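Local coordinates for protease VP4 (Blotched snakehead virus, PDB 2GEF), which is a viral serine protease that works with a serine/lysine catalytic dyad and probably cleaves the birnavirus structural polyprotein, at residues L32-A37 / N171-A176; D54-M59 / K75-T80; G157-T162 / C198-A203. All coordinates share one frame; numbering follows the deposited sequence.

How the contacts relate
Strand 31-38 supplies the first half of contact 1 near the N terminus, and its partner, helix 170-178, arrives only after most of the chain has been laid down. Nested inside that long loop, contact 2 closes a much shorter one, joining the loop 54-59 to strand 75-77 and the turn at its end; both contacts reach the same mixed sheet, on opposite sides of the chain's centre. Contact 3 opens at 157-162, before contact 1 has closed, and ends at 198-203, so these two cross. It ties the second mixed sheet to the C-terminal helix 200-209. No two contacts touch; their centres lie 18 to 23 Å apart.

Contact 1 of 3, residues L32-A37 / N171-A176; sequences LFPVVA and NLKARA
Lys173 NZ, the catalytic amine at the tip of a side chain packed on Pro34 and Val36, makes a weak hydrogen bond with Thr156 OG1. The nucleophile Ser136 is close by, with the two catalytic side chains about 3 Å apart. Across the contact Pro34 O is 3.9 Å from Lys173 NZ; no hydrogen bond links the two segments, and the strand meets the lysine through carbon contacts. The methylene chain crosses the proline ring at about a right angle. Pro34 CG sits 3.5 Å from Lys173 CG, tighter than ordinary van der Waals contact, and Lys173 CD follows at 3.7 Å from the same ring atom. Val36, two residues on, also crosses the lysine chain at about a right angle, its CG1 3.5 Å from Lys173 CG, which is thus held close by two residues. With Lys173 CG anti to the carbonyl carbon (chi1 -74°), that methylene meets both; the bend at chi4 (-105°) then sets the direction of NZ. Around this center the packing is looser. Val36 CB approaches Leu172 CD2 at 4.0 Å, the two side chains crossing obliquely, and Pro34 CB is 4.4 Å from Ala176 CB. Leu184, on strand 184-186, touches both Pro34 and Lys173, adding a further apolar surface. The axes of segments 32-37 and 171-176 run at 124° and approach to 7.7 Å. A buried lysine whose aliphatic length is packed against apolar residues while its amine is delivered to a serine is characteristic of a Ser/Lys dyad active site, in which lysine acts as the general base.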
ATOM      1  N   LEU A  32      -3.032  -4.205   0.941  1.00  6.92           N
ATOM      2  CA  LEU A  32      -3.244  -2.881   0.330  1.00  8.63           C
ATOM      3  C   LEU A  32      -2.635  -1.801   1.120  1.00  7.16           C
ATOM      4  O   LEU A  32      -2.666  -1.799   2.373  1.00  5.02           O
ATOM      5  CB  LEU A  32      -4.773  -2.560   0.157  1.00  6.76           C
ATOM      6  CG  LEU A  32      -5.430  -3.593  -0.777  1.00 10.34           C
ATOM      7  CD1 LEU A  32      -6.972  -3.676  -0.422  1.00  7.97           C
ATOM      8  CD2 LEU A  32      -5.250  -3.357  -2.418  1.00  7.55           C
ATOM      9  N   PHE A  33      -2.135  -0.821   0.355  1.00  6.68           N
ATOM     10  CA  PHE A  33      -1.595   0.366   0.905  1.00  7.10           C
ATOM     11  C   PHE A  33      -1.846   1.571  -0.113  1.00  6.97           C
ATOM     12  O   PHE A  33      -2.090   1.309  -1.245  1.00  7.42           O
ATOM     13  CB  PHE A  33      -0.120   0.223   1.145  1.00  6.56           C
ATOM     14  CG  PHE A  33       0.726  -0.059  -0.125  1.00  4.47           C
ATOM     15  CD1 PHE A  33       1.526   0.958  -0.694  1.00  2.00           C
ATOM     16  CD2 PHE A  33       0.878  -1.411  -0.616  1.00  3.51           C
ATOM     17  CE1 PHE A  33       2.349   0.684  -1.839  1.00  4.84           C
ATOM     18  CE2 PHE A  33       1.730  -1.684  -1.718  1.00 10.27           C
ATOM     19  CZ  PHE A  33       2.497  -0.680  -2.296  1.00  5.80           C
ATOM     20  N   PRO A  34      -1.873   2.846   0.374  1.00  6.29           N
ATOM     21  CA  PRO A  34      -2.021   4.021  -0.470  1.00  6.85           C
ATOM     22  C   PRO A  34      -0.802   4.598  -0.988  1.00  6.74           C
ATOM     23  O   PRO A  34       0.258   4.447  -0.373  1.00  6.72           O
ATOM     24  CB  PRO A  34      -2.832   4.959   0.394  1.00  7.35           C
ATOM     25  CG  PRO A  34      -2.229   4.692   1.703  1.00  7.49           C
ATOM     26  CD  PRO A  34      -2.099   3.189   1.783  1.00  6.14           C
ATOM     27  N   VAL A  35      -0.931   5.067  -2.263  1.00  8.57           N
ATOM     28  CA  VAL A  35       0.175   5.631  -3.004  1.00  7.22           C
ATOM     29  C   VAL A  35      -0.184   7.030  -3.530  1.00  9.61           C
ATOM     30  O   VAL A  35      -1.146   7.186  -4.322  1.00  6.86           O
ATOM     31  CB  VAL A  35       0.627   4.797  -4.153  1.00  8.76           C
ATOM     32  CG1 VAL A  35       1.830   5.605  -4.980  1.00  3.23           C
ATOM     33  CG2 VAL A  35       1.188   3.482  -3.646  1.00 10.24           C
ATOM     34  N   VAL A  36       0.581   8.047  -3.068  1.00 10.46           N
ATOM     35  CA  VAL A  36       0.235   9.420  -3.456  1.00 10.71           C
ATOM     36  C   VAL A  36       1.430   9.957  -4.370  1.00 12.44           C
ATOM     37  O   VAL A  36       2.621   9.536  -4.215  1.00 14.40           O
ATOM     38  CB  VAL A  36      -0.062  10.311  -2.233  1.00  9.50           C
ATOM     39  CG1 VAL A  36      -1.102   9.720  -1.294  1.00  5.21           C
ATOM     40  CG2 VAL A  36       1.214  10.668  -1.463  1.00  9.19           C
ATOM     41  N   ALA A  37       1.094  10.836  -5.309  1.00 11.17           N
ATOM     42  CA  ALA A  37       2.030  11.513  -6.162  1.00 10.21           C
ATOM     43  C   ALA A  37       1.489  12.918  -6.462  1.00 10.78           C
ATOM     44  O   ALA A  37       0.220  13.169  -6.428  1.00 10.20           O
ATOM     45  CB  ALA A  37       2.251  10.763  -7.399  1.00 10.11           C
ATOM     46  N   ASN A 171      -4.993  12.208   5.040  1.00 10.30           N
ATOM     47  CA  ASN A 171      -6.170  12.590   4.352  1.00 10.38           C
ATOM     48  C   ASN A 171      -6.306  12.295   2.843  1.00  9.47           C
ATOM     49  O   ASN A 171      -7.319  11.895   2.374  1.00  8.59           O
ATOM     50  CB  ASN A 171      -6.296  14.088   4.534  1.00 12.14           C
ATOM     51  CG  ASN A 171      -7.670  14.515   4.234  1.00 20.54           C
ATOM     52  OD1 ASN A 171      -8.126  14.405   3.077  1.00 28.53           O
ATOM     53  ND2 ASN A 171      -8.421  14.818   5.274  1.00 29.00           N
ATOM     54  N   LEU A 172      -5.301  12.577   2.051  1.00  8.36           N
ATOM     55  CA  LEU A 172      -5.343  12.198   0.679  1.00  7.74           C
ATOM     56  C   LEU A 172      -5.227  10.650   0.475  1.00  7.56           C
ATOM     57  O   LEU A 172      -5.830  10.102  -0.486  1.00  5.47           O
ATOM     58  CB  LEU A 172      -4.145  12.891  -0.040  1.00 10.03           C
ATOM     59  CG  LEU A 172      -3.901  12.665  -1.535  1.00  4.63           C
ATOM     60  CD1 LEU A 172      -5.003  13.259  -2.247  1.00  2.00           C
ATOM     61  CD2 LEU A 172      -2.547  13.427  -1.900  1.00  3.48           C
ATOM     62  N   LYS A 173      -4.374  10.025   1.302  1.00  5.90           N
ATOM     63  CA  LYS A 173      -4.315   8.558   1.403  1.00  4.73           C
ATOM     64  C   LYS A 173      -5.625   7.916   1.693  1.00  6.37           C
ATOM     65  O   LYS A 173      -5.923   6.976   0.937  1.00  7.44           O
ATOM     66  CB  LYS A 173      -3.184   8.013   2.298  1.00  2.00           C
ATOM     67  CG  LYS A 173      -1.932   8.133   1.695  1.00  2.00           C
ATOM     68  CD  LYS A 173      -0.842   7.919   2.819  1.00 10.80           C
ATOM     69  CE  LYS A 173       0.435   8.461   2.327  1.00 10.79           C
ATOM     70  NZ  LYS A 173       1.328   7.407   1.954  1.00 16.11           N
ATOM     71  N   ALA A 174      -6.462   8.469   2.623  1.00  6.52           N
ATOM     72  CA  ALA A 174      -7.747   7.888   3.016  1.00  7.35           C
ATOM     73  C   ALA A 174      -8.692   7.916   1.820  1.00 11.52           C
ATOM     74  O   ALA A 174      -9.470   6.949   1.591  1.00 12.35           O
ATOM     75  CB  ALA A 174      -8.394   8.729   4.144  1.00  8.77           C
ATOM     76  N   ARG A 175      -8.627   8.987   1.012  1.00  9.60           N
ATOM     77  CA  ARG A 175      -9.424   9.004  -0.192  1.00 10.45           C
ATOM     78  C   ARG A 175      -9.313   7.703  -0.996  1.00  8.40           C
ATOM     79  O   ARG A 175     -10.243   7.232  -1.476  1.00 11.73           O
ATOM     80  CB  ARG A 175      -9.017  10.179  -1.096  1.00 10.35           C
ATOM     81  CG  ARG A 175      -9.130  11.487  -0.489  1.00 16.06           C
ATOM     82  CD  ARG A 175     -10.589  11.817  -0.314  1.00 23.44           C
ATOM     83  NE  ARG A 175     -10.728  13.230  -0.029  1.00 25.77           N
ATOM     84  CZ  ARG A 175     -11.811  13.957  -0.284  1.00 26.56           C
ATOM     85  NH1 ARG A 175     -12.934  13.401  -0.856  1.00 21.71           N
ATOM     86  NH2 ARG A 175     -11.748  15.253   0.049  1.00 29.32           N
ATOM     87  N   ALA A 176      -8.140   7.129  -1.126  1.00 10.39           N
ATOM     88  CA  ALA A 176      -7.836   6.027  -2.006  1.00  8.67           C
ATOM     89  C   ALA A 176      -8.462   4.795  -1.397  1.00  9.19           C
ATOM     90  O   ALA A 176      -8.990   3.906  -2.073  1.00 11.03           O
ATOM     91  CB  ALA A 176      -6.276   5.903  -2.109  1.00  6.27           C
TER

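Contact 2 of 3, residues D54-M59 / K75-T80; sequences DHRDLM and KVWGAT
Trp77 and Gly78 occupy the middle of a type II beta turn from Val76 to Ala79, which faces a short 3-10 segment at 56-58, with the CA atoms of Arg56 and Trp77 7.2 Å apart. Arg56 lays its side chain across one face of the indole. Its CD stands over the five-membered ring, 3.7 Å from CD to that ring's centroid, in a CH-pi contact. Farther out the guanidinium covers the six-membered ring, Arg56 CZ lying 3.6 Å from its centroid and 21° off the normal. The two planes differ by only 5°, so this is a flat cation-pi stack, and Trp77 CZ3 lies over the centre of the guanidinium. A bend at chi3 (99°) places NE, which itself comes to 3.4 Å from Trp77 CE3. Arg56 NH2 also donates to Arg64 O, which helps to fix the rotation of the group. Asp54 approaches obliquely with its CB 3.4 Å from Trp77 NE1; that indole nitrogen is buried without a partner in the model. Met59, present as selenomethionine, runs at about a right angle to the tryptophan side chain. Its SE is 3.9 Å from Trp77 CB, and its CE presses on the glycine, 3.3 Å from Gly78 CA, a tight fit made possible where no side chain intervenes; at the backbone angles of this turn position a CB would also be jammed against Trp77 O. Lys75 CB lies over the opposite indole face, toward the rim, and the Tyr67 ring meets that of Trp77 steeply. Beyond them, strand 75-77 runs between strands 67-69 and 104-109, and Met59 rests on Thr105 and Leu107, so the loop leading into helix 61-64 is packed against that sheet.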
ATOM      1  N   ASP A  54       7.389 -13.069  -6.936  1.00 19.31           N
ATOM      2  CA  ASP A  54       7.527 -12.205  -8.062  1.00 18.57           C
ATOM      3  C   ASP A  54       6.400 -12.324  -9.093  1.00 17.78           C
ATOM      4  O   ASP A  54       6.149 -13.351  -9.661  1.00 16.18           O
ATOM      5  CB  ASP A  54       9.012 -12.160  -8.567  1.00 23.89           C
ATOM      6  CG  ASP A  54       9.270 -12.967  -9.810  1.00 23.69           C
ATOM      7  OD1 ASP A  54       8.421 -13.818 -10.079  1.00 36.51           O
ATOM      8  OD2 ASP A  54      10.349 -12.869 -10.430  1.00 24.92           O
ATOM      9  N   HIS A  55       5.660 -11.227  -9.225  1.00 18.28           N
ATOM     10  CA  HIS A  55       4.463 -11.104 -10.082  1.00 18.36           C
ATOM     11  C   HIS A  55       4.713 -10.024 -11.021  1.00 18.94           C
ATOM     12  O   HIS A  55       3.794  -9.292 -11.409  1.00 19.39           O
ATOM     13  CB  HIS A  55       3.186 -10.820  -9.272  1.00 20.37           C
ATOM     14  CG  HIS A  55       2.970 -11.784  -8.123  1.00 18.98           C
ATOM     15  ND1 HIS A  55       2.241 -12.954  -8.252  1.00 24.60           N
ATOM     16  CD2 HIS A  55       3.440 -11.777  -6.858  1.00 16.46           C
ATOM     17  CE1 HIS A  55       2.238 -13.611  -7.095  1.00 24.31           C
ATOM     18  NE2 HIS A  55       2.998 -12.941  -6.244  1.00 21.85           N
ATOM     19  N   ARG A  56       5.995  -9.931 -11.377  1.00 18.14           N
ATOM     20  CA  ARG A  56       6.536  -9.108 -12.482  1.00 18.96           C
ATOM     21  C   ARG A  56       5.654  -9.215 -13.763  1.00 19.40           C
ATOM     22  O   ARG A  56       5.406  -8.197 -14.494  1.00 20.32           O
ATOM     23  CB  ARG A  56       7.981  -9.490 -12.736  1.00 14.18           C
ATOM     24  CG  ARG A  56       8.791  -8.973 -11.612  1.00 24.19           C
ATOM     25  CD  ARG A  56      10.268  -9.486 -11.511  1.00 27.44           C
ATOM     26  NE  ARG A  56      11.086  -8.428 -12.086  1.00 30.39           N
ATOM     27  CZ  ARG A  56      12.327  -8.658 -12.563  1.00 34.25           C
ATOM     28  NH1 ARG A  56      12.847  -9.900 -12.396  1.00 15.10           N
ATOM     29  NH2 ARG A  56      13.007  -7.665 -13.203  1.00 26.52           N
ATOM     30  N   ASP A  57       5.160 -10.427 -14.012  1.00 18.12           N
ATOM     31  CA  ASP A  57       4.344 -10.661 -15.224  1.00 19.92           C
ATOM     32  C   ASP A  57       3.099  -9.849 -15.272  1.00 18.24           C
ATOM     33  O   ASP A  57       2.406  -9.887 -16.255  1.00 18.30           O
ATOM     34  CB  ASP A  57       3.860 -12.100 -15.355  1.00 20.93           C
ATOM     35  CG  ASP A  57       3.183 -12.634 -14.107  1.00 21.44           C
ATOM     36  OD1 ASP A  57       3.814 -12.594 -13.064  1.00 23.64           O
ATOM     37  OD2 ASP A  57       2.037 -13.109 -14.191  1.00 25.97           O
ATOM     38  N   LEU A  58       2.782  -9.235 -14.142  1.00 17.70           N
ATOM     39  CA  LEU A  58       1.540  -8.509 -13.913  1.00 17.91           C
ATOM     40  C   LEU A  58       1.801  -6.974 -13.912  1.00 19.38           C
ATOM     41  O   LEU A  58       0.835  -6.176 -14.032  1.00 18.82           O
ATOM     42  CB  LEU A  58       0.901  -8.912 -12.611  1.00 15.61           C
ATOM     43  CG  LEU A  58       0.038 -10.182 -12.528  1.00 20.40           C
ATOM     44  CD1 LEU A  58      -0.402 -10.335 -11.090  1.00 11.55           C
ATOM     45  CD2 LEU A  58      -1.134 -10.355 -13.510  1.00 13.68           C
HETATM   46  N   MSE A  59       3.090  -6.594 -13.792  1.00 19.92           N
HETATM   47  CA  MSE A  59       3.543  -5.197 -13.893  1.00 22.69           C
HETATM   48  C   MSE A  59       3.542  -4.685 -15.287  1.00 21.68           C
HETATM   49  O   MSE A  59       3.840  -5.471 -16.218  1.00 22.86           O
HETATM   50  CB  MSE A  59       4.983  -5.107 -13.442  1.00 20.35           C
HETATM   51  CG  MSE A  59       5.082  -5.463 -11.898  1.00 27.14           C
HETATM   52 SE   MSE A  59       6.799  -5.506 -11.168  1.00 34.45          SE
HETATM   53  CE  MSE A  59       7.027  -3.648 -10.935  1.00 30.42           C
ATOM     54  N   LYS A  75      13.989  -8.378  -2.481  1.00 18.39           N
ATOM     55  CA  LYS A  75      13.440  -7.333  -3.415  1.00 18.61           C
ATOM     56  C   LYS A  75      11.958  -7.076  -3.344  1.00 18.88           C
ATOM     57  O   LYS A  75      11.103  -7.993  -3.157  1.00 17.29           O
ATOM     58  CB  LYS A  75      13.844  -7.671  -4.885  1.00 16.98           C
ATOM     59  CG  LYS A  75      15.335  -7.997  -4.872  1.00 15.19           C
ATOM     60  CD  LYS A  75      15.731  -8.873  -5.986  1.00 22.81           C
ATOM     61  CE  LYS A  75      17.184  -9.343  -5.871  1.00 28.34           C
ATOM     62  NZ  LYS A  75      18.087  -8.463  -6.622  1.00 25.88           N
ATOM     63  N   VAL A  76      11.659  -5.781  -3.466  1.00 19.93           N
ATOM     64  CA  VAL A  76      10.314  -5.397  -3.617  1.00 18.12           C
ATOM     65  C   VAL A  76      10.319  -4.847  -4.982  1.00 18.90           C
ATOM     66  O   VAL A  76      10.657  -3.664  -5.116  1.00 21.13           O
ATOM     67  CB  VAL A  76       9.833  -4.258  -2.666  1.00 19.38           C
ATOM     68  CG1 VAL A  76       8.224  -4.036  -2.836  1.00 11.86           C
ATOM     69  CG2 VAL A  76      10.279  -4.509  -1.187  1.00 18.02           C
ATOM     70  N   TRP A  77       9.933  -5.653  -5.979  1.00 16.45           N
ATOM     71  CA  TRP A  77       9.676  -5.176  -7.345  1.00 15.29           C
ATOM     72  C   TRP A  77       8.576  -4.048  -7.468  1.00 14.63           C
ATOM     73  O   TRP A  77       7.452  -4.242  -7.024  1.00 13.24           O
ATOM     74  CB  TRP A  77       9.236  -6.368  -8.210  1.00 16.32           C
ATOM     75  CG  TRP A  77      10.136  -7.516  -8.062  1.00 17.16           C
ATOM     76  CD1 TRP A  77       9.890  -8.754  -7.437  1.00 20.72           C
ATOM     77  CD2 TRP A  77      11.409  -7.596  -8.621  1.00 19.38           C
ATOM     78  NE1 TRP A  77      10.995  -9.603  -7.599  1.00 22.99           N
ATOM     79  CE2 TRP A  77      11.944  -8.909  -8.311  1.00 19.93           C
ATOM     80  CE3 TRP A  77      12.168  -6.707  -9.376  1.00 19.01           C
ATOM     81  CZ2 TRP A  77      13.210  -9.293  -8.678  1.00 20.51           C
ATOM     82  CZ3 TRP A  77      13.477  -7.127  -9.775  1.00 22.87           C
ATOM     83  CH2 TRP A  77      13.965  -8.398  -9.436  1.00 21.40           C
ATOM     84  N   GLY A  78       8.921  -2.923  -8.116  1.00 13.07           N
ATOM     85  CA  GLY A  78       7.981  -1.817  -8.331  1.00 12.75           C
ATOM     86  C   GLY A  78       8.165  -0.631  -7.453  1.00 13.77           C
ATOM     87  O   GLY A  78       7.481   0.388  -7.573  1.00 12.58           O
ATOM     88  N   ALA A  79       9.129  -0.762  -6.545  1.00 16.25           N
ATOM     89  CA  ALA A  79       9.363   0.247  -5.499  1.00 17.53           C
ATOM     90  C   ALA A  79      10.740   0.827  -5.712  1.00 18.59           C
ATOM     91  O   ALA A  79      11.514   0.204  -6.366  1.00 20.94           O
ATOM     92  CB  ALA A  79       9.174  -0.397  -4.077  1.00 16.30           C
ATOM     93  N   THR A  80      11.015   2.046  -5.246  1.00 19.51           N
ATOM     94  CA  THR A  80      12.285   2.793  -5.452  1.00 19.71           C
ATOM     95  C   THR A  80      13.028   3.132  -4.114  1.00 19.06           C
ATOM     96  O   THR A  80      12.406   3.366  -3.116  1.00 18.07           O
ATOM     97  CB  THR A  80      11.996   4.155  -6.350  1.00 18.29           C
TER

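Contact 3 of 3, residues G157-T162 / C198-A203; sequences GCLSGT and CTLDDA
Leu200, the first residue of helix 200-209, sends its side chain from the helix start toward strand 154-160, its CB meeting Thr162 and its two methyls meeting Leu159. CB lies 3.4 Å from Thr162 OG1, the leucine passing the threonine at a slant, and Leu200 CB also passes Thr162 O at 3.7 Å. Beyond CG the chain forks. CD1 makes the closer contact, 3.5 Å from Leu159 CD1 and 3.8 Å from Leu159 CD2, while CD2 grazes the same leucine at 4.1 Å from Leu159 CD1. The two leucines cross at about a right angle, and Leu200 CD1 touches both methyls of Leu159. A chi1 of -143°, away from the staggered values, carries CG of Leu200 in that direction. Ala142 of helix 138-146 also touches Leu200, and Ser138 touches Leu159, so this helix borders the leucine pair. Beside the apolar contact runs a single hydrogen bond: Leu200 N donates to Thr162 O at 2.9 Å, nearly straight at 166° and in the plane of the carbonyl. The same oxygen receives a weaker CA-H...O contact, Thr199 CA lying 3.3 Å from Thr162 O. Thr199 OG1, in the crowded position between backbone N and carbonyl carbon (chi1 81°), turns back over the helix start and accepts from Asp202 N at 3.3 Å. The first-turn amides of Leu200 and Asp202 thus each gain an acceptor that the helix itself does not supply. Gly161 and Thr162 form the bend between antiparallel strands 154-160 and 163-165, and Gly161 takes a positive phi there. What results is a threonine N-cap joined to a beta-hairpin turn: a carbonyl of the turn fills in for a missing helical acceptor, and the C-terminal helix is anchored against the sheet that holds strands 154-160 and 163-165.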
ATOM      1  N   GLY A 157       2.224   3.342   6.836  1.00  6.20           N
ATOM      2  CA  GLY A 157       3.026   3.546   7.954  1.00  9.28           C
ATOM      3  C   GLY A 157       4.417   3.057   7.659  1.00 11.08           C
ATOM      4  O   GLY A 157       4.567   1.995   7.074  1.00 10.65           O
ATOM      5  N   CYS A 158       5.414   3.902   7.938  1.00 11.84           N
ATOM      6  CA  CYS A 158       6.797   3.408   7.957  1.00 12.79           C
ATOM      7  C   CYS A 158       7.037   2.544   9.177  1.00 13.50           C
ATOM      8  O   CYS A 158       6.246   2.559  10.152  1.00 13.78           O
ATOM      9  CB  CYS A 158       7.829   4.522   7.880  1.00 14.00           C
ATOM     10  SG  CYS A 158       7.618   5.554   6.479  1.00 17.06           S
ATOM     11  N   LEU A 159       8.090   1.734   9.091  1.00 13.31           N
ATOM     12  CA  LEU A 159       8.451   0.839  10.181  1.00 12.77           C
ATOM     13  C   LEU A 159       9.821   1.148  10.767  1.00 12.65           C
ATOM     14  O   LEU A 159      10.776   1.411  10.046  1.00 11.28           O
ATOM     15  CB  LEU A 159       8.326  -0.658   9.811  1.00 11.82           C
ATOM     16  CG  LEU A 159       6.857  -1.162   9.798  1.00 11.83           C
ATOM     17  CD1 LEU A 159       6.879  -2.569   9.356  1.00 11.31           C
ATOM     18  CD2 LEU A 159       6.278  -1.086  11.209  1.00  8.19           C
ATOM     19  N   SER A 160       9.841   1.204  12.088  1.00 11.63           N
ATOM     20  CA  SER A 160      11.087   1.084  12.897  1.00 11.80           C
ATOM     21  C   SER A 160      11.138  -0.153  13.781  1.00 11.81           C
ATOM     22  O   SER A 160      10.595  -0.089  14.840  1.00 12.90           O
ATOM     23  CB  SER A 160      11.123   2.244  13.857  1.00 11.51           C
ATOM     24  OG  SER A 160      12.337   2.323  14.442  1.00 13.31           O
ATOM     25  N   GLY A 161      11.854  -1.230  13.410  1.00 12.07           N
ATOM     26  CA  GLY A 161      11.613  -2.524  14.009  1.00  9.49           C
ATOM     27  C   GLY A 161      10.089  -2.798  13.867  1.00 11.85           C
ATOM     28  O   GLY A 161       9.565  -2.834  12.786  1.00  8.67           O
ATOM     29  N   THR A 162       9.419  -3.068  14.968  1.00 11.80           N
ATOM     30  CA  THR A 162       7.973  -3.424  14.977  1.00 13.20           C
ATOM     31  C   THR A 162       7.081  -2.178  15.371  1.00 13.00           C
ATOM     32  O   THR A 162       5.855  -2.292  15.373  1.00 15.88           O
ATOM     33  CB  THR A 162       7.729  -4.607  16.045  1.00 14.70           C
ATOM     34  OG1 THR A 162       6.428  -5.158  15.877  1.00 19.55           O
ATOM     35  CG2 THR A 162       7.735  -4.061  17.325  1.00 11.28           C
ATOM     36  N   CYS A 198      -0.160   1.461  16.088  1.00  6.55           N
ATOM     37  CA  CYS A 198       1.250   1.879  16.331  1.00  7.73           C
ATOM     38  C   CYS A 198       2.228   0.758  16.296  1.00  6.71           C
ATOM     39  O   CYS A 198       3.424   0.938  16.390  1.00  4.91           O
ATOM     40  CB  CYS A 198       1.326   2.560  17.745  1.00  9.17           C
ATOM     41  SG  CYS A 198       0.157   3.962  17.646  1.00 19.15           S
ATOM     42  N   THR A 199       1.718  -0.442  16.183  1.00  9.11           N
ATOM     43  CA  THR A 199       2.658  -1.600  16.096  1.00 10.10           C
ATOM     44  C   THR A 199       2.242  -2.549  15.005  1.00  9.10           C
ATOM     45  O   THR A 199       1.060  -2.622  14.632  1.00  9.18           O
ATOM     46  CB  THR A 199       2.896  -2.358  17.517  1.00  7.65           C
ATOM     47  OG1 THR A 199       1.798  -3.254  17.751  1.00  8.04           O
ATOM     48  CG2 THR A 199       3.019  -1.314  18.717  1.00  6.93           C
ATOM     49  N   LEU A 200       3.225  -3.291  14.533  1.00  9.75           N
ATOM     50  CA  LEU A 200       2.982  -4.385  13.566  1.00 11.09           C
ATOM     51  C   LEU A 200       2.109  -5.571  14.030  1.00  9.91           C
ATOM     52  O   LEU A 200       1.405  -6.191  13.234  1.00 11.21           O
ATOM     53  CB  LEU A 200       4.340  -4.889  13.170  1.00  8.70           C
ATOM     54  CG  LEU A 200       4.476  -5.281  11.757  1.00 13.42           C
ATOM     55  CD1 LEU A 200       4.074  -4.109  10.820  1.00 13.57           C
ATOM     56  CD2 LEU A 200       5.880  -5.886  11.495  1.00  8.27           C
ATOM     57  N   ASP A 201       2.214  -5.917  15.289  1.00  9.70           N
ATOM     58  CA  ASP A 201       1.302  -6.860  15.982  1.00 11.27           C
ATOM     59  C   ASP A 201      -0.167  -6.428  15.980  1.00  9.40           C
ATOM     60  O   ASP A 201      -1.044  -7.233  15.645  1.00  8.23           O
ATOM     61  CB  ASP A 201       1.831  -7.148  17.382  1.00 10.71           C
ATOM     62  CG  ASP A 201       2.996  -8.175  17.315  1.00 17.42           C
ATOM     63  OD1 ASP A 201       2.867  -9.292  16.690  1.00 16.57           O
ATOM     64  OD2 ASP A 201       4.107  -7.839  17.830  1.00 26.31           O
ATOM     65  N   ASP A 202      -0.403  -5.144  16.244  1.00  8.67           N
ATOM     66  CA  ASP A 202      -1.750  -4.598  16.210  1.00  7.63           C
ATOM     67  C   ASP A 202      -2.278  -4.504  14.821  1.00  7.12           C
ATOM     68  O   ASP A 202      -3.414  -4.761  14.589  1.00  7.12           O
ATOM     69  CB  ASP A 202      -1.831  -3.196  16.836  1.00  9.46           C
ATOM     70  CG  ASP A 202      -1.593  -3.230  18.314  1.00 14.61           C
ATOM     71  OD1 ASP A 202      -1.159  -2.209  18.927  1.00 15.25           O
ATOM     72  OD2 ASP A 202      -1.704  -4.375  18.805  1.00 22.20           O
ATOM     73  N   ALA A 203      -1.456  -4.121  13.897  1.00  8.03           N
ATOM     74  CA  ALA A 203      -1.856  -4.218  12.455  1.00  9.23           C
ATOM     75  C   ALA A 203      -2.171  -5.617  11.974  1.00  9.37           C
ATOM     76  O   ALA A 203      -3.083  -5.764  11.248  1.00 10.29           O
ATOM     77  CB  ALA A 203      -0.730  -3.629  11.634  1.00  9.76           C
TER